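PDB 5GGY: Iron(III) ABC transporter, periplasmic iron-compound-binding protein, which probably binds ferric siderophores such as desferal in the periplasm and hands them to an ABC transporter for iron uptake. Local coordinates for residues P41-Y46 and S57-I62; R18-N23 and E71-L76. All coordinates share one frame; numbering follows the deposited sequence.

Contact 1 (P41-Y46 and S57-I62)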
loop_
_atom_site.group_PDB
_atom_site.type_symbol
_atom_site.label_atom_id
_atom_site.label_comp_id
_atom_site.label_asym_id
_atom_site.label_seq_id
_atom_site.Cartn_x
_atom_site.Cartn_y
_atom_site.Cartn_z
ATOM N N PRO A 41 26.816 7.182 1.833
ATOM C CA PRO A 41 27.819 7.054 0.771
ATOM C C PRO A 41 27.565 7.932 -0.458
ATOM O O PRO A 41 26.409 8.192 -0.800
ATOM C CB PRO A 41 27.717 5.578 0.395
ATOM C CG PRO A 41 26.265 5.269 0.583
ATOM C CD PRO A 41 25.779 6.138 1.728
ATOM N N GLU A 42 28.649 8.377 -1.095
ATOM C CA GLU A 42 28.612 9.085 -2.382
ATOM C C GLU A 42 27.539 10.170 -2.476
ATOM O O GLU A 42 26.679 10.136 -3.356
ATOM C CB GLU A 42 28.420 8.077 -3.518
ATOM C CG GLU A 42 29.510 7.017 -3.592
ATOM C CD GLU A 42 29.226 5.957 -4.639
ATOM O OE1 GLU A 42 28.949 4.802 -4.252
ATOM O OE2 GLU A 42 29.283 6.275 -5.846
ATOM N N LEU A 43 27.605 11.140 -1.572
ATOM C CA LEU A 43 26.572 12.164 -1.477
ATOM C C LEU A 43 26.511 13.095 -2.687
ATOM O O LEU A 43 25.426 13.515 -3.092
ATOM C CB LEU A 43 26.770 12.989 -0.204
ATOM C CG LEU A 43 26.571 12.211 1.099
ATOM C CD1 LEU A 43 26.525 13.150 2.293
ATOM C CD2 LEU A 43 25.308 11.373 1.025
ATOM N N SER A 44 27.665 13.424 -3.262
ATOM C CA SER A 44 27.689 14.328 -4.407
ATOM C C SER A 44 27.153 13.627 -5.650
ATOM O O SER A 44 26.601 14.265 -6.541
ATOM C CB SER A 44 29.102 14.854 -4.658
ATOM O OG SER A 44 29.995 13.792 -4.946
ATOM N N SER A 45 27.318 12.309 -5.697
ATOM C CA SER A 45 26.788 11.497 -6.791
ATOM C C SER A 45 25.308 11.222 -6.581
ATOM O O SER A 45 24.553 11.043 -7.532
ATOM C CB SER A 45 27.557 10.181 -6.907
ATOM O OG SER A 45 28.229 10.110 -8.146
ATOM N N TYR A 46 24.909 11.195 -5.315
ATOM C CA TYR A 46 23.511 11.051 -4.932
ATOM C C TYR A 46 22.680 12.191 -5.510
ATOM O O TYR A 46 21.550 11.986 -5.954
ATOM C CB TYR A 46 23.385 11.014 -3.404
ATOM C CG TYR A 46 21.968 10.891 -2.873
ATOM C CD1 TYR A 46 21.457 9.658 -2.481
ATOM C CD2 TYR A 46 21.151 12.009 -2.741
ATOM C CE1 TYR A 46 20.171 9.543 -1.985
ATOM C CE2 TYR A 46 19.860 11.898 -2.252
ATOM C CZ TYR A 46 19.378 10.667 -1.872
ATOM O OH TYR A 46 18.098 10.558 -1.383
ATOM N N SER A 57 22.860 18.661 4.868
ATOM C CA SER A 57 24.287 18.964 4.798
ATOM C C SER A 57 25.058 18.436 6.009
ATOM O O SER A 57 26.286 18.356 5.980
ATOM C CB SER A 57 24.501 20.475 4.661
ATOM O OG SER A 57 23.912 21.175 5.743
ATOM N N SER A 58 24.335 18.072 7.064
ATOM C CA SER A 58 24.954 17.552 8.278
ATOM C C SER A 58 25.552 16.165 8.060
ATOM O O SER A 58 26.514 15.783 8.726
ATOM C CB SER A 58 23.936 17.493 9.414
ATOM O OG SER A 58 23.007 16.444 9.200
ATOM N N VAL A 59 24.966 15.415 7.132
ATOM C CA VAL A 59 25.403 14.054 6.836
ATOM C C VAL A 59 26.803 14.026 6.236
ATOM O O VAL A 59 27.071 14.704 5.244
ATOM C CB VAL A 59 24.439 13.358 5.859
ATOM C CG1 VAL A 59 24.785 11.882 5.733
ATOM C CG2 VAL A 59 23.002 13.544 6.317
ATOM N N GLN A 60 27.691 13.239 6.835
ATOM C CA GLN A 60 29.044 13.097 6.311
ATOM C C GLN A 60 29.131 11.971 5.289
ATOM O O GLN A 60 28.415 10.972 5.385
ATOM C CB GLN A 60 30.045 12.843 7.438
ATOM C CG GLN A 60 30.221 14.005 8.392
ATOM C CD GLN A 60 31.653 14.139 8.869
ATOM O OE1 GLN A 60 32.589 14.120 8.070
ATOM N NE2 GLN A 60 31.832 14.265 10.178
ATOM N N ASP A 61 30.014 12.144 4.310
ATOM C CA ASP A 61 30.256 11.122 3.302
ATOM C C ASP A 61 31.264 10.100 3.831
ATOM O O ASP A 61 32.377 10.459 4.222
ATOM C CB ASP A 61 30.755 11.758 2.003
ATOM C CG ASP A 61 30.699 10.804 0.823
ATOM O OD1 ASP A 61 31.177 9.655 0.949
ATOM O OD2 ASP A 61 30.168 11.205 -0.235
ATOM N N ILE A 62 30.870 8.829 3.841
ATOM C CA ILE A 62 31.706 7.775 4.407
ATOM C C ILE A 62 32.311 6.861 3.342
ATOM O O ILE A 62 32.718 5.736 3.640
ATOM C CB ILE A 62 30.913 6.915 5.418
ATOM C CG1 ILE A 62 29.507 6.619 4.898
ATOM C CG2 ILE A 62 30.826 7.615 6.762
ATOM C CD1 ILE A 62 29.409 5.369 4.052
HETATM O O HOH W 1 30.628 13.215 -1.960
#

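Contact 2 (R18-N23 and E71-L76)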
loop_
_atom_site.group_PDB
_atom_site.type_symbol
_atom_site.label_atom_id
_atom_site.label_comp_id
_atom_site.label_asym_id
_atom_site.label_seq_id
_atom_site.Cartn_x
_atom_site.Cartn_y
_atom_site.Cartn_z
ATOM N N ARG A 18 22.179 7.195 16.344
ATOM C CA ARG A 18 23.157 7.610 15.345
ATOM C C ARG A 18 23.236 6.548 14.256
ATOM O O ARG A 18 23.753 5.453 14.484
ATOM C CB ARG A 18 24.534 7.837 15.971
ATOM C CG ARG A 18 24.565 8.914 17.042
ATOM C CD ARG A 18 25.991 9.224 17.486
ATOM N NE ARG A 18 26.398 10.570 17.098
ATOM C CZ ARG A 18 27.110 10.854 16.014
ATOM N NH1 ARG A 18 27.505 9.882 15.205
ATOM N NH2 ARG A 18 27.434 12.111 15.739
ATOM N N VAL A 19 22.718 6.875 13.077
ATOM C CA VAL A 19 22.634 5.907 11.991
ATOM C C VAL A 19 23.662 6.170 10.899
ATOM O O VAL A 19 23.749 7.278 10.368
ATOM C CB VAL A 19 21.232 5.902 11.354
ATOM C CG1 VAL A 19 21.169 4.911 10.194
ATOM C CG2 VAL A 19 20.182 5.577 12.397
ATOM N N VAL A 20 24.447 5.146 10.581
ATOM C CA VAL A 20 25.294 5.168 9.397
ATOM C C VAL A 20 24.657 4.297 8.320
ATOM O O VAL A 20 24.409 3.112 8.534
ATOM C CB VAL A 20 26.726 4.675 9.694
ATOM C CG1 VAL A 20 27.461 4.326 8.399
ATOM C CG2 VAL A 20 27.495 5.724 10.477
ATOM N N VAL A 21 24.380 4.895 7.168
ATOM C CA VAL A 21 23.782 4.165 6.059
ATOM C C VAL A 21 24.836 3.897 4.983
ATOM O O VAL A 21 25.739 4.709 4.771
ATOM C CB VAL A 21 22.573 4.936 5.474
ATOM C CG1 VAL A 21 22.778 5.269 4.004
ATOM C CG2 VAL A 21 21.300 4.132 5.673
ATOM N N LEU A 22 24.735 2.746 4.322
ATOM C CA LEU A 22 25.759 2.337 3.364
ATOM C C LEU A 22 25.253 2.204 1.931
ATOM O O LEU A 22 26.021 1.872 1.032
ATOM C CB LEU A 22 26.385 1.012 3.795
ATOM C CG LEU A 22 27.064 1.022 5.163
ATOM C CD1 LEU A 22 27.817 -0.273 5.370
ATOM C CD2 LEU A 22 27.993 2.218 5.300
ATOM N N ASN A 23 23.968 2.459 1.715
ATOM C CA ASN A 23 23.416 2.393 0.369
ATOM C C ASN A 23 22.389 3.494 0.126
ATOM O O ASN A 23 21.814 4.037 1.069
ATOM C CB ASN A 23 22.795 1.021 0.113
ATOM C CG ASN A 23 23.283 0.396 -1.177
ATOM O OD1 ASN A 23 24.400 0.658 -1.622
ATOM N ND2 ASN A 23 22.446 -0.433 -1.787
ATOM N N GLU A 71 37.136 3.381 8.829
ATOM C CA GLU A 71 37.711 4.224 9.874
ATOM C C GLU A 71 36.842 5.448 10.145
ATOM O O GLU A 71 36.668 5.855 11.293
ATOM C CB GLU A 71 39.130 4.659 9.498
ATOM C CG GLU A 71 40.195 3.596 9.727
ATOM C CD GLU A 71 40.029 2.390 8.825
ATOM O OE1 GLU A 71 39.559 2.559 7.678
ATOM O OE2 GLU A 71 40.359 1.271 9.271
ATOM N N LYS A 72 36.295 6.031 9.084
ATOM C CA LYS A 72 35.428 7.195 9.224
ATOM C C LYS A 72 34.089 6.791 9.828
ATOM O O LYS A 72 33.511 7.531 10.622
ATOM C CB LYS A 72 35.218 7.881 7.874
ATOM C CG LYS A 72 34.615 9.269 7.971
ATOM C CD LYS A 72 34.669 9.982 6.631
ATOM C CE LYS A 72 34.211 11.425 6.743
ATOM N NZ LYS A 72 34.318 12.129 5.437
ATOM N N ILE A 73 33.602 5.613 9.446
ATOM C CA ILE A 73 32.369 5.073 10.008
ATOM C C ILE A 73 32.511 4.887 11.516
ATOM O O ILE A 73 31.637 5.285 12.287
ATOM C CB ILE A 73 31.987 3.726 9.356
ATOM C CG1 ILE A 73 31.742 3.904 7.855
ATOM C CG2 ILE A 73 30.752 3.139 10.024
ATOM C CD1 ILE A 73 31.442 2.613 7.124
ATOM N N ALA A 74 33.627 4.294 11.928
ATOM C CA ALA A 74 33.906 4.077 13.344
ATOM C C ALA A 74 34.071 5.399 14.085
ATOM O O ALA A 74 33.609 5.547 15.216
ATOM C CB ALA A 74 35.151 3.217 13.511
ATOM N N ALA A 75 34.722 6.360 13.436
ATOM C CA ALA A 75 34.955 7.676 14.025
ATOM C C ALA A 75 33.651 8.424 14.280
ATOM O O ALA A 75 33.585 9.291 15.152
ATOM C CB ALA A 75 35.864 8.503 13.127
ATOM N N LEU A 76 32.618 8.091 13.513
ATOM C CA LEU A 76 31.316 8.729 13.667
ATOM C C LEU A 76 30.550 8.153 14.853
ATOM O O LEU A 76 29.549 8.724 15.288
ATOM C CB LEU A 76 30.488 8.581 12.388
ATOM C CG LEU A 76 30.908 9.440 11.195
ATOM C CD1 LEU A 76 30.042 9.142 9.979
ATOM C CD2 LEU A 76 30.832 10.913 11.556
#

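Contact 1 (P41-Y46 and S57-I62)
With its CG anti to the backbone N (chi1 -166°), D61 swings its carboxylate from strand 60-61 across to the first turn of helix 43-49, where L43 opens the helix with CG anti to its own carbonyl carbon. D61 and L43 run antiparallel past one another, so that the acid reaches the L43 amide while the leucine runs back toward V59. L43 N donates to D61 OD2 at 2.9 Å, and the N-H points almost straight at the oxygen (162°), though it meets it from above the carboxylate plane, 40° out of it. OD2 carries a second bond, from a water 2.7 Å away that in turn accepts from S44 N; two successive amides of the first helical turn are thus served by one oxygen, directly and through water. D61 OD1 turns to the amide of G63, which helps to fix the rotation of the carboxylate. A negative charge at this N-terminal end would probably suit the helix dipole.

Topologically this is a beta-alpha-beta crossover: parallel strands 39-40 and 60-61 are joined through helix 43-49, and E42, at the N-cap, pairs its carboxylate with R65. Further packing accompanies the bond. The L43 CD1 methyl lies against the V59 carbonyl, 3.4 Å from V59 O, and makes an apolar contact with V59 CG1 at 4.1 Å; L43 also reaches L27 of helix 24-32. Separately, the CD1 methyl of I62 meets P41 CB at 4.0 Å, while I62 itself also packs on I73 of helix 70-75.

Contact 2 (R18-N23 and E71-L76)
Strand-to-helix packing through aliphatic side chains joins strand 19-21, an outermost strand of the three-stranded parallel sheet, to helix 70-75 on one of its faces. The evidence is a row of methyl contacts in which V20 and L22, alternate residues of the chain, both meet I73. V20 and I73 approach obliquely, with V20 CG1 3.9 Å from I73 CG2. V20 CG1 is anti to its backbone N (chi1 164°); in I73, CG2 takes that place because CG1 is anti to the carbonyl carbon (chi1 -61°). L22 crosses I73 at about a right angle, and here the chain ends do the touching, L22 CD2 lying 3.9 Å from I73 CD1. The other methyl of V20, CG2, reaches L76 CD1 more loosely, at 4.3 Å. Backbones stay well apart, V20 CA and I73 CA being 7.1 Å from each other, so side chains fill the interface. Strand 80-83 pairs with 19-21 and touches L22 through I81, V19 and V21 point to the other face, where helix 24-32 covers V21, and strand 60-61 touches K72 and L76 through Q60.

How the contacts relate
From the N terminus, strand 19-21 comes first, and its segment 18-23 waits 48 residues for 71-76, with which contact 2 closes the long loop. Within that loop the chain runs through helix 24-32 and strand 39-40 to 41-46, and contact 1 closes a shorter one when 57-62 returns; the two therefore nest without crossing. Their centres lie 11 Å apart and they touch directly: K72 NZ is 2.8 Å from D61 O, a probable hydrogen bond, and P41 CG packs 3.4 Å from L22 O. Since helix 70-75 is the next element after strand 60-61, the pair ties the two-stranded parallel sheet to the edge of the three-stranded one.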